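Local coordinates for alpha-fucosidase GH29 (Fusarium graminearum, PDB 4PSR), which hydrolyses alpha-L-fucosides as a family 29 glycoside hydrolase, probably releasing alpha-1,6-linked fucose from the core N-acetylglucosamine of glycoproteins, at residues A[109-114]-A[358-363]; A[323-328]-A[339-344]. One frame throughout, in Å; residues are numbered along the deposited sequence. Where two conformers were deposited one is given.

Interaction 1 of 2, residues A[109-114]-A[358-363]; sequences IKIVKG and VLNDIG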
loop_
_atom_site.group_PDB
_atom_site.type_symbol
_atom_site.label_atom_id
_atom_site.label_comp_id
_atom_site.label_asym_id
_atom_site.label_seq_id
_atom_site.Cartn_x
_atom_site.Cartn_y
_atom_site.Cartn_z
ATOM N N ILE A 109 -4.276 -5.049 19.270
ATOM C CA ILE A 109 -5.256 -5.324 18.220
ATOM C C ILE A 109 -6.550 -4.510 18.384
ATOM O O ILE A 109 -7.121 -4.119 17.404
ATOM C CB ILE A 109 -5.500 -6.828 18.049
ATOM C CG1 ILE A 109 -4.198 -7.520 17.607
ATOM C CG2 ILE A 109 -6.589 -7.109 17.017
ATOM C CD1 ILE A 109 -3.497 -6.946 16.325
ATOM N N LYS A 110 -6.976 -4.247 19.613
ATOM C CA LYS A 110 -8.133 -3.385 19.820
ATOM C C LYS A 110 -7.868 -1.964 19.303
ATOM O O LYS A 110 -8.754 -1.347 18.709
ATOM C CB LYS A 110 -8.547 -3.332 21.303
ATOM C CG LYS A 110 -9.089 -4.634 21.874
ATOM C CD LYS A 110 -10.340 -5.084 21.188
ATOM C CE LYS A 110 -10.946 -6.292 21.885
ATOM N NZ LYS A 110 -12.139 -6.764 21.147
ATOM N N ILE A 111 -6.659 -1.444 19.529
ATOM C CA ILE A 111 -6.254 -0.142 19.013
ATOM C C ILE A 111 -6.240 -0.148 17.472
ATOM O O ILE A 111 -6.714 0.769 16.818
ATOM C CB ILE A 111 -4.879 0.280 19.603
ATOM C CG1 ILE A 111 -5.009 0.545 21.107
ATOM C CG2 ILE A 111 -4.324 1.489 18.883
ATOM C CD1 ILE A 111 -3.708 0.463 21.869
ATOM N N VAL A 112 -5.691 -1.212 16.894
ATOM C CA VAL A 112 -5.675 -1.330 15.441
ATOM C C VAL A 112 -7.119 -1.366 14.874
ATOM O O VAL A 112 -7.437 -0.698 13.901
ATOM C CB VAL A 112 -4.831 -2.543 15.007
ATOM C CG1 VAL A 112 -4.993 -2.815 13.533
ATOM C CG2 VAL A 112 -3.340 -2.298 15.338
ATOM N N LYS A 113 -7.990 -2.150 15.502
ATOM C CA LYS A 113 -9.386 -2.193 15.091
ATOM C C LYS A 113 -10.009 -0.799 15.186
ATOM O O LYS A 113 -10.712 -0.337 14.278
ATOM C CB LYS A 113 -10.167 -3.171 15.965
ATOM C CG LYS A 113 -11.627 -3.276 15.605
ATOM C CD LYS A 113 -11.841 -3.808 14.190
ATOM C CE LYS A 113 -13.310 -4.073 13.890
ATOM N NZ LYS A 113 -13.499 -4.613 12.519
ATOM N N GLY A 114 -9.718 -0.122 16.286
ATOM C CA GLY A 114 -10.230 1.218 16.525
ATOM C C GLY A 114 -9.747 2.272 15.535
ATOM O O GLY A 114 -10.407 3.278 15.307
ATOM N N VAL A 358 -1.982 8.665 17.130
ATOM C CA VAL A 358 -2.165 8.727 15.688
ATOM C C VAL A 358 -3.229 7.723 15.228
ATOM O O VAL A 358 -4.101 8.074 14.442
ATOM C CB VAL A 358 -0.818 8.495 14.969
ATOM C CG1 VAL A 358 -1.015 8.331 13.489
ATOM C CG2 VAL A 358 0.116 9.679 15.262
ATOM N N LEU A 359 -3.155 6.478 15.700
ATOM C CA LEU A 359 -4.123 5.476 15.285
ATOM C C LEU A 359 -5.533 5.870 15.726
ATOM O O LEU A 359 -6.476 5.722 14.969
ATOM C CB LEU A 359 -3.774 4.101 15.878
ATOM C CG LEU A 359 -2.534 3.475 15.244
ATOM C CD1 LEU A 359 -2.041 2.334 16.084
ATOM C CD2 LEU A 359 -2.834 2.990 13.859
ATOM N N ASN A 360 -5.675 6.373 16.963
ATOM C CA ASN A 360 -6.976 6.844 17.454
ATOM C C ASN A 360 -7.541 7.952 16.549
ATOM O O ASN A 360 -8.739 7.961 16.203
ATOM C CB ASN A 360 -6.850 7.412 18.863
ATOM C CG ASN A 360 -6.570 6.389 19.939
ATOM O OD1 ASN A 360 -6.702 5.176 19.777
ATOM N ND2 ASN A 360 -6.189 6.901 21.088
ATOM N N ASP A 361 -6.683 8.883 16.144
ATOM C CA ASP A 361 -7.089 10.000 15.293
ATOM C C ASP A 361 -7.492 9.551 13.881
ATOM O O ASP A 361 -8.445 10.060 13.303
ATOM C CB ASP A 361 -5.976 11.053 15.139
ATOM C CG ASP A 361 -5.721 11.861 16.399
ATOM O OD1 ASP A 361 -6.587 11.839 17.302
ATOM O OD2 ASP A 361 -4.656 12.528 16.462
ATOM N N ILE A 362 -6.746 8.610 13.292
ATOM C CA ILE A 362 -7.189 8.038 12.012
ATOM C C ILE A 362 -8.570 7.386 12.164
ATOM O O ILE A 362 -9.431 7.540 11.305
ATOM C CB ILE A 362 -6.135 7.020 11.468
ATOM C CG1 ILE A 362 -4.818 7.728 11.162
ATOM C CG2 ILE A 362 -6.689 6.310 10.235
ATOM C CD1 ILE A 362 -3.671 6.719 10.980
ATOM N N GLY A 363 -8.750 6.646 13.245
ATOM C CA GLY A 363 -10.026 5.991 13.507
ATOM C C GLY A 363 -11.189 6.954 13.682
ATOM O O GLY A 363 -12.287 6.678 13.231
HETATM O O HOH W 1 -7.675 3.336 17.836
HETATM O O HOH W 2 -12.626 3.862 12.879
#

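Interaction 2 of 2, residues A[323-328]-A[339-344]; sequences KAMVHS and MLLNIS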
loop_
_atom_site.group_PDB
_atom_site.type_symbol
_atom_site.label_atom_id
_atom_site.label_comp_id
_atom_site.label_asym_id
_atom_site.label_seq_id
_atom_site.Cartn_x
_atom_site.Cartn_y
_atom_site.Cartn_z
ATOM N N LYS A 323 -2.612 14.208 10.878
ATOM C CA LYS A 323 -3.035 14.898 9.677
ATOM C C LYS A 323 -2.327 14.342 8.460
ATOM O O LYS A 323 -2.981 14.046 7.456
ATOM C CB LYS A 323 -2.820 16.414 9.812
ATOM C CG LYS A 323 -3.215 17.213 8.566
ATOM C CD LYS A 323 -2.891 18.704 8.715
ATOM C CE LYS A 323 -3.718 19.356 9.802
ATOM N NZ LYS A 323 -5.174 19.252 9.540
ATOM N N ALA A 324 -1.010 14.179 8.541
ATOM C CA ALA A 324 -0.248 13.645 7.428
ATOM C C ALA A 324 -0.709 12.231 7.071
ATOM O O ALA A 324 -0.775 11.879 5.895
ATOM C CB ALA A 324 1.253 13.631 7.766
ATOM N N MET A 325 -0.985 11.410 8.083
ATOM C CA MET A 325 -1.436 10.053 7.802
ATOM C C MET A 325 -2.792 10.018 7.120
ATOM O O MET A 325 -2.984 9.248 6.174
ATOM C CB MET A 325 -1.423 9.196 9.066
ATOM C CG MET A 325 -0.045 9.017 9.711
ATOM S SD MET A 325 1.165 8.159 8.703
ATOM C CE MET A 325 1.952 9.565 7.957
ATOM N N VAL A 326 -3.716 10.857 7.595
ATOM C CA VAL A 326 -5.041 10.901 6.996
ATOM C C VAL A 326 -4.991 11.483 5.582
ATOM O O VAL A 326 -5.614 10.933 4.665
ATOM C CB VAL A 326 -6.018 11.678 7.885
ATOM C CG1 VAL A 326 -7.315 12.018 7.156
ATOM C CG2 VAL A 326 -6.313 10.854 9.158
ATOM N N HIS A 327 -4.307 12.616 5.392
ATOM C CA HIS A 327 -4.154 13.169 4.039
ATOM C C HIS A 327 -3.468 12.185 3.090
ATOM O O HIS A 327 -3.833 12.083 1.925
ATOM C CB HIS A 327 -3.404 14.496 4.083
ATOM C CG HIS A 327 -4.169 15.583 4.755
ATOM N ND1 HIS A 327 -3.713 16.880 4.796
ATOM C CD2 HIS A 327 -5.357 15.569 5.409
ATOM C CE1 HIS A 327 -4.595 17.623 5.444
ATOM N NE2 HIS A 327 -5.601 16.851 5.825
ATOM N N SER A 328 -2.491 11.446 3.604
ATOM C CA SER A 328 -1.795 10.461 2.788
ATOM C C SER A 328 -2.777 9.362 2.370
ATOM O O SER A 328 -2.785 8.962 1.221
ATOM C CB SER A 328 -0.585 9.888 3.514
ATOM O OG SER A 328 0.419 10.895 3.651
ATOM N N MET A 339 -3.636 1.910 1.255
ATOM C CA MET A 339 -2.484 2.277 2.079
ATOM C C MET A 339 -2.380 1.324 3.241
ATOM O O MET A 339 -3.328 1.185 4.039
ATOM C CB MET A 339 -2.604 3.711 2.607
ATOM C CG MET A 339 -1.295 4.208 3.239
ATOM S SD MET A 339 -1.335 5.911 3.786
ATOM C CE MET A 339 -2.142 5.599 5.302
ATOM N N LEU A 340 -1.220 0.692 3.370
ATOM C CA LEU A 340 -0.913 -0.194 4.496
ATOM C C LEU A 340 0.052 0.542 5.408
ATOM O O LEU A 340 1.217 0.811 5.041
ATOM C CB LEU A 340 -0.282 -1.505 3.978
ATOM C CG LEU A 340 0.253 -2.474 5.038
ATOM C CD1 LEU A 340 -0.820 -2.868 6.051
ATOM C CD2 LEU A 340 0.883 -3.713 4.356
ATOM N N LEU A 341 -0.441 0.908 6.601
ATOM C CA LEU A 341 0.311 1.698 7.565
ATOM C C LEU A 341 1.069 0.856 8.565
ATOM O O LEU A 341 0.510 -0.006 9.254
ATOM C CB LEU A 341 -0.638 2.646 8.310
ATOM C CG LEU A 341 -0.020 3.536 9.380
ATOM C CD1 LEU A 341 0.979 4.529 8.805
ATOM C CD2 LEU A 341 -1.126 4.243 10.159
ATOM N N ASN A 342 2.364 1.133 8.674
ATOM C CA ASN A 342 3.230 0.442 9.627
ATOM C C ASN A 342 3.305 1.141 10.969
ATOM O O ASN A 342 3.462 2.381 11.011
ATOM C CB ASN A 342 4.650 0.281 9.064
ATOM C CG ASN A 342 5.599 -0.279 10.067
ATOM O OD1 ASN A 342 5.588 -1.470 10.320
ATOM N ND2 ASN A 342 6.427 0.567 10.646
ATOM N N ILE A 343 3.191 0.354 12.045
ATOM C CA ILE A 343 3.422 0.820 13.418
ATOM C C ILE A 343 4.606 0.069 14.005
ATOM O O ILE A 343 5.042 -0.971 13.460
ATOM C CB ILE A 343 2.124 0.700 14.295
ATOM C CG1 ILE A 343 1.748 -0.759 14.508
ATOM C CG2 ILE A 343 1.002 1.489 13.615
ATOM C CD1 ILE A 343 0.486 -0.964 15.402
ATOM N N SER A 344 5.123 0.594 15.115
ATOM C CA SER A 344 6.457 0.216 15.601
ATOM C C SER A 344 6.496 -0.011 17.110
ATOM O O SER A 344 6.933 0.877 17.856
ATOM C CB SER A 344 7.461 1.310 15.244
ATOM O OG SER A 344 7.426 1.638 13.860
#

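Interaction 1 of 2, residues A[109-114]-A[358-363]
Ile111 and Leu359 meet where two outer helices of the (beta/alpha)8, or TIM, barrel lie side by side: helix 105-114, which leads into the second barrel strand, and helix 353-369, which follows the eighth. The segment axes come within 8.7 Å at an angle of 35°, and the two side chains cross at about a right angle. In Ile111, chi1 of -67° keeps CG1 beside the backbone N and leaves CG2 anti to it, aimed at Leu359. This methyl rests 3.7 Å from Leu359 CD1 and also lies near Leu359 CB, while the Leu359 side chain also packs on Ile343 of the barrel wall. Next to this apolar touch the contact turns polar and hydrated. Asn360 swings its amide toward the other helix, and one water donates both to Asn360 OD1 and, at 2.9 Å, to Ile111 O, a carbonyl of the last turn of helix 105-114. Further along, Gly114 and Gly363 bring the backbones together, their CA atoms 5.7 Å apart. A second water donates to Gly363 O and weakly to Gly114 O. Beside it, Gly363 CA makes a CA-H...O contact of 3.3 Å with Gly114 O, the angle at the hydrogen being 145°.

Interaction 2 of 2, residues A[323-328]-A[339-344]
The last beta-alpha-beta unit of the barrel, strand 300-305, helix 322-334 and strand 337-343, supplies this contact, in which the helix covers the outer side of the strand that follows it. Segment axes 10.6 Å apart run nearly antiparallel, at 158°, as expected when a helix returns the chain to the start of the next parallel strand. Two methionines, a leucine and a serine fill the gap. Met325 is folded at both chi2 (-63°) and chi3, which carries its sulfur round to the strand: SD sits 3.6 Å from Leu341 CD1, and the two side chains cross at about a right angle. Met339 does the reverse from the strand. Its chain runs extended through chi2 and bends at the last torsion, so that CE comes 3.8 Å from Met325 O and SD lies 4.1 Å from Ser328 CB. Ser328 thus presents its methylene to sulfur, while its hydroxyl is turned back into its own helix, where OG donates to Ala324 O at 2.7 Å. That carbonyl also accepts the helical bond from Ser328 N, the two donors reaching it from opposite faces of its plane. On the far side of the helix, His327 bonds through both ring nitrogens to backbone atoms of Gly400 and Leu483. Buried methionine and leucine side chains between helix and strand form here the apolar layer typical of a TIM barrel.

Interactions 1 and 2, with centres 11 Å apart, adjoin: interaction 1 pairs two outer helices, interaction 2 sets a helix on the eighth strand, and helix 353-369 joins them. Its residues 358-363 face helix 105-114 with Leu359 and Gly363, yet also press Ile362 into interaction 2: Ile362 CD1 is 3.6 Å from Leu341 CD2 and 3.9 Å from Met325 CB. Val358 CG1 adds a touch at 4.0 Å from Met325 CG. Along the chain, interaction 2 is nested within the loop closed by interaction 1. The bound fucose lies about 11 Å from the Leu341 side chain. In the same strand, Asn342 OD1 is hydrogen-bonded to His34 ND1, and His34 is one of the residues around the fucose, which ties strand 337-343 to the site.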